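Local structure of spot 14 protein (Mus musculus, 3ONT) at the interface of chains A and B. The protein regulates lipogenesis, especially in the lactating mammary gland, and supports the synthesis of triglycerides with medium-length fatty acid chains. Numbering follows the deposited sequence. Chains: chain A/B, Spot 14 protein.

The interface of chains A and B. Residues chain A 122-123, 125-126, 129; chain B 76, 118-119, 122-123, 126.
Helix 115-147 of one subunit crosses its two-fold mate here, and the middle of the crossing is built from A:Leu126, B:His122 and their symmetry twins. A:Leu126 buries 74 Å² and B:His122 68 Å². In A:Leu126 CG stands anti to the carbonyl carbon (chi1 -81°), which turns the branched end towards chain B. There the two methyls divide the work. CD2 sits over the CD1-CE1 rim of the B:Phe119 ring, from one face, 3.4 Å from CD1, and also lies against the beta-carbon of B:His122, the leucine and histidine side chains passing each other in opposite directions. CD1 points at its own copy: A:Leu126 and B:Leu126 meet tip to tip, 3.7 Å between the two CD1 methyls, and each CD1 also touches the CB of Phe123 in the opposite chain.

Next to this greasy centre, the side chains of A:His122 and B:His122 cross at about a right angle. Their ND1 atoms are 2.9 Å apart and share a hydrogen bond that is nearly straight, 160° at the hydrogen, each nitrogen lying in the plane of the other's ring. Since the same atom of the same residue serves both sides, one ring must donate and the other accept, so the pair probably carries unlike tautomers or protonation states, which the model does not show. Over one face of B:His122 sits the hydroxyl OG of A:Ser125, 3.2 Å above the plane and towards the rim, while the CD1 methyl of A:Ile129 comes within 3.9 Å of the ring carbon CD2. An alanine in place of B:His122 would remove the imidazole, and with it the ND1 bond and the surface met by A:Ser125 and A:Ile129, and would probably loosen the crossing. With the histidine pair and the two leucine tips on the two-fold axis, and the flanking contacts duplicated on either side, the site helps hold the helical homodimer of Spot 14 together.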
ATOM      1  N   HIS A 122      -6.652  -1.318  -2.653  1.00 51.61           N
ATOM      2  CA  HIS A 122      -5.718  -0.846  -1.644  1.00 51.22           C
ATOM      3  C   HIS A 122      -4.526  -0.073  -2.185  1.00 53.71           C
ATOM      4  O   HIS A 122      -4.351   1.095  -1.815  1.00 54.81           O
ATOM      5  CB  HIS A 122      -5.281  -2.004  -0.782  1.00 49.02           C
ATOM      6  CG  HIS A 122      -6.416  -2.603  -0.018  1.00 49.77           C
ATOM      7  ND1 HIS A 122      -7.347  -1.831   0.648  1.00 49.72           N
ATOM      8  CD2 HIS A 122      -6.789  -3.888   0.168  1.00 49.85           C
ATOM      9  CE1 HIS A 122      -8.239  -2.617   1.223  1.00 51.07           C
ATOM     10  NE2 HIS A 122      -7.924  -3.871   0.943  1.00 52.23           N
ATOM     11  N   PHE A 123      -3.728  -0.677  -3.074  1.00 55.67           N
ATOM     12  CA  PHE A 123      -2.520   0.019  -3.521  1.00 57.55           C
ATOM     13  C   PHE A 123      -2.844   1.309  -4.243  1.00 58.73           C
ATOM     14  O   PHE A 123      -2.129   2.281  -4.087  1.00 59.31           O
ATOM     15  CB  PHE A 123      -1.451  -0.906  -4.202  1.00 59.93           C
ATOM     16  CG  PHE A 123      -1.489  -0.975  -5.724  1.00 62.36           C
ATOM     17  CD1 PHE A 123      -1.151   0.118  -6.515  1.00 64.27           C
ATOM     18  CD2 PHE A 123      -1.787  -2.195  -6.368  1.00 65.30           C
ATOM     19  CE1 PHE A 123      -1.163   0.027  -7.943  1.00 68.89           C
ATOM     20  CE2 PHE A 123      -1.796  -2.326  -7.819  1.00 67.52           C
ATOM     21  CZ  PHE A 123      -1.481  -1.208  -8.601  1.00 69.94           C
ATOM     22  N   SER A 125      -5.480   3.288  -3.626  1.00 62.22           N
ATOM     23  CA  SER A 125      -5.924   4.343  -2.733  1.00 62.45           C
ATOM     24  C   SER A 125      -4.806   4.863  -1.847  1.00 60.78           C
ATOM     25  O   SER A 125      -4.796   6.041  -1.530  1.00 61.06           O
ATOM     26  CB  SER A 125      -7.252   4.066  -1.999  1.00 62.99           C
ATOM     27  OG  SER A 125      -7.567   2.707  -1.885  1.00 62.37           O
ATOM     28  N   LEU A 126      -3.846   4.011  -1.500  1.00 60.03           N
ATOM     29  CA  LEU A 126      -2.600   4.487  -0.915  1.00 59.93           C
ATOM     30  C   LEU A 126      -1.959   5.534  -1.810  1.00 61.63           C
ATOM     31  O   LEU A 126      -1.610   6.629  -1.358  1.00 63.05           O
ATOM     32  CB  LEU A 126      -1.612   3.358  -0.732  1.00 60.03           C
ATOM     33  CG  LEU A 126      -1.782   2.465   0.482  1.00 60.59           C
ATOM     34  CD1 LEU A 126      -0.487   1.717   0.686  1.00 61.29           C
ATOM     35  CD2 LEU A 126      -2.103   3.322   1.713  1.00 61.31           C
ATOM     36  N   ILE A 129      -3.998   8.707  -1.702  1.00 59.31           N
ATOM     37  CA  ILE A 129      -3.883   9.434  -0.453  1.00 57.49           C
ATOM     38  C   ILE A 129      -2.538  10.197  -0.399  1.00 58.22           C
ATOM     39  O   ILE A 129      -2.529  11.423  -0.234  1.00 59.05           O
ATOM     40  CB  ILE A 129      -4.118   8.530   0.767  1.00 54.66           C
ATOM     41  CG1 ILE A 129      -5.621   8.219   0.906  1.00 53.34           C
ATOM     42  CG2 ILE A 129      -3.569   9.195   2.022  1.00 53.31           C
ATOM     43  CD1 ILE A 129      -5.908   6.925   1.634  1.00 49.34           C
TER
ATOM     44  N   LEU B  76       6.168   1.054   6.557  1.00 88.24           N
ATOM     45  CA  LEU B  76       4.799   0.622   6.927  1.00 89.87           C
ATOM     46  C   LEU B  76       4.763  -0.700   7.732  1.00 93.89           C
ATOM     47  O   LEU B  76       4.557  -1.789   7.173  1.00 94.57           O
ATOM     48  CB  LEU B  76       3.826   0.605   5.705  1.00 87.72           C
ATOM     49  CG  LEU B  76       3.720   1.763   4.683  1.00 85.13           C
ATOM     50  CD1 LEU B  76       2.727   1.485   3.593  1.00 83.45           C
ATOM     51  CD2 LEU B  76       3.368   3.068   5.343  1.00 85.11           C
ATOM     52  N   GLN B 118      -7.937   5.688   7.099  1.00 53.57           N
ATOM     53  CA  GLN B 118      -8.073   5.065   5.792  1.00 55.33           C
ATOM     54  C   GLN B 118      -6.717   4.560   5.292  1.00 54.86           C
ATOM     55  O   GLN B 118      -6.592   3.398   4.901  1.00 55.59           O
ATOM     56  CB  GLN B 118      -8.726   6.037   4.800  1.00 55.57           C
ATOM     57  CG  GLN B 118     -10.197   6.305   5.142  1.00 58.82           C
ATOM     58  CD  GLN B 118     -10.857   7.396   4.273  1.00 61.33           C
ATOM     59  OE1 GLN B 118     -10.419   7.686   3.144  1.00 61.46           O
ATOM     60  NE2 GLN B 118     -11.932   7.993   4.800  1.00 63.64           N
ATOM     61  N   PHE B 119      -5.703   5.420   5.368  1.00 54.07           N
ATOM     62  CA  PHE B 119      -4.350   5.075   4.968  1.00 53.94           C
ATOM     63  C   PHE B 119      -3.944   3.816   5.696  1.00 55.46           C
ATOM     64  O   PHE B 119      -3.499   2.841   5.085  1.00 56.49           O
ATOM     65  CB  PHE B 119      -3.390   6.222   5.298  1.00 54.22           C
ATOM     66  CG  PHE B 119      -1.936   5.878   5.121  1.00 55.31           C
ATOM     67  CD1 PHE B 119      -1.350   5.882   3.849  1.00 56.27           C
ATOM     68  CD2 PHE B 119      -1.135   5.591   6.223  1.00 57.29           C
ATOM     69  CE1 PHE B 119       0.023   5.571   3.666  1.00 57.53           C
ATOM     70  CE2 PHE B 119       0.241   5.278   6.059  1.00 59.28           C
ATOM     71  CZ  PHE B 119       0.813   5.266   4.777  1.00 58.48           C
ATOM     72  N   HIS B 122      -5.764   0.626   4.406  1.00 51.61           N
ATOM     73  CA  HIS B 122      -5.099   0.242   3.171  1.00 51.22           C
ATOM     74  C   HIS B 122      -3.726  -0.388   3.351  1.00 53.71           C
ATOM     75  O   HIS B 122      -3.534  -1.535   2.928  1.00 54.81           O
ATOM     76  CB  HIS B 122      -5.046   1.428   2.241  1.00 49.02           C
ATOM     77  CG  HIS B 122      -6.406   1.888   1.829  1.00 49.77           C
ATOM     78  ND1 HIS B 122      -7.395   1.009   1.434  1.00 49.72           N
ATOM     79  CD2 HIS B 122      -6.954   3.121   1.773  1.00 49.85           C
ATOM     80  CE1 HIS B 122      -8.490   1.683   1.140  1.00 51.07           C
ATOM     81  NE2 HIS B 122      -8.250   2.968   1.342  1.00 52.23           N
ATOM     82  N   PHE B 123      -2.785   0.313   3.993  1.00 55.67           N
ATOM     83  CA  PHE B 123      -1.433  -0.239   4.079  1.00 57.55           C
ATOM     84  C   PHE B 123      -1.401  -1.546   4.842  1.00 58.73           C
ATOM     85  O   PHE B 123      -0.655  -2.436   4.480  1.00 59.31           O
ATOM     86  CB  PHE B 123      -0.325   0.807   4.453  1.00 59.93           C
ATOM     87  CG  PHE B 123       0.053   0.895   5.927  1.00 62.36           C
ATOM     88  CD1 PHE B 123       0.713  -0.142   6.577  1.00 64.27           C
ATOM     89  CD2 PHE B 123      -0.188   2.085   6.647  1.00 65.30           C
ATOM     90  CE1 PHE B 123       1.085  -0.032   7.954  1.00 68.89           C
ATOM     91  CE2 PHE B 123       0.190   2.237   8.046  1.00 67.52           C
ATOM     92  CZ  PHE B 123       0.828   1.171   8.693  1.00 69.94           C
ATOM     93  N   LEU B 126      -2.821  -4.383   2.441  1.00 60.03           N
ATOM     94  CA  LEU B 126      -1.741  -4.730   1.528  1.00 59.93           C
ATOM     95  C   LEU B 126      -0.767  -5.686   2.195  1.00 61.63           C
ATOM     96  O   LEU B 126      -0.439  -6.744   1.648  1.00 63.05           O
ATOM     97  CB  LEU B 126      -0.971  -3.502   1.097  1.00 60.03           C
ATOM     98  CG  LEU B 126      -1.566  -2.652  -0.009  1.00 60.59           C
ATOM     99  CD1 LEU B 126      -0.467  -1.770  -0.552  1.00 61.29           C
ATOM    100  CD2 LEU B 126      -2.119  -3.557  -1.117  1.00 61.31           C
TER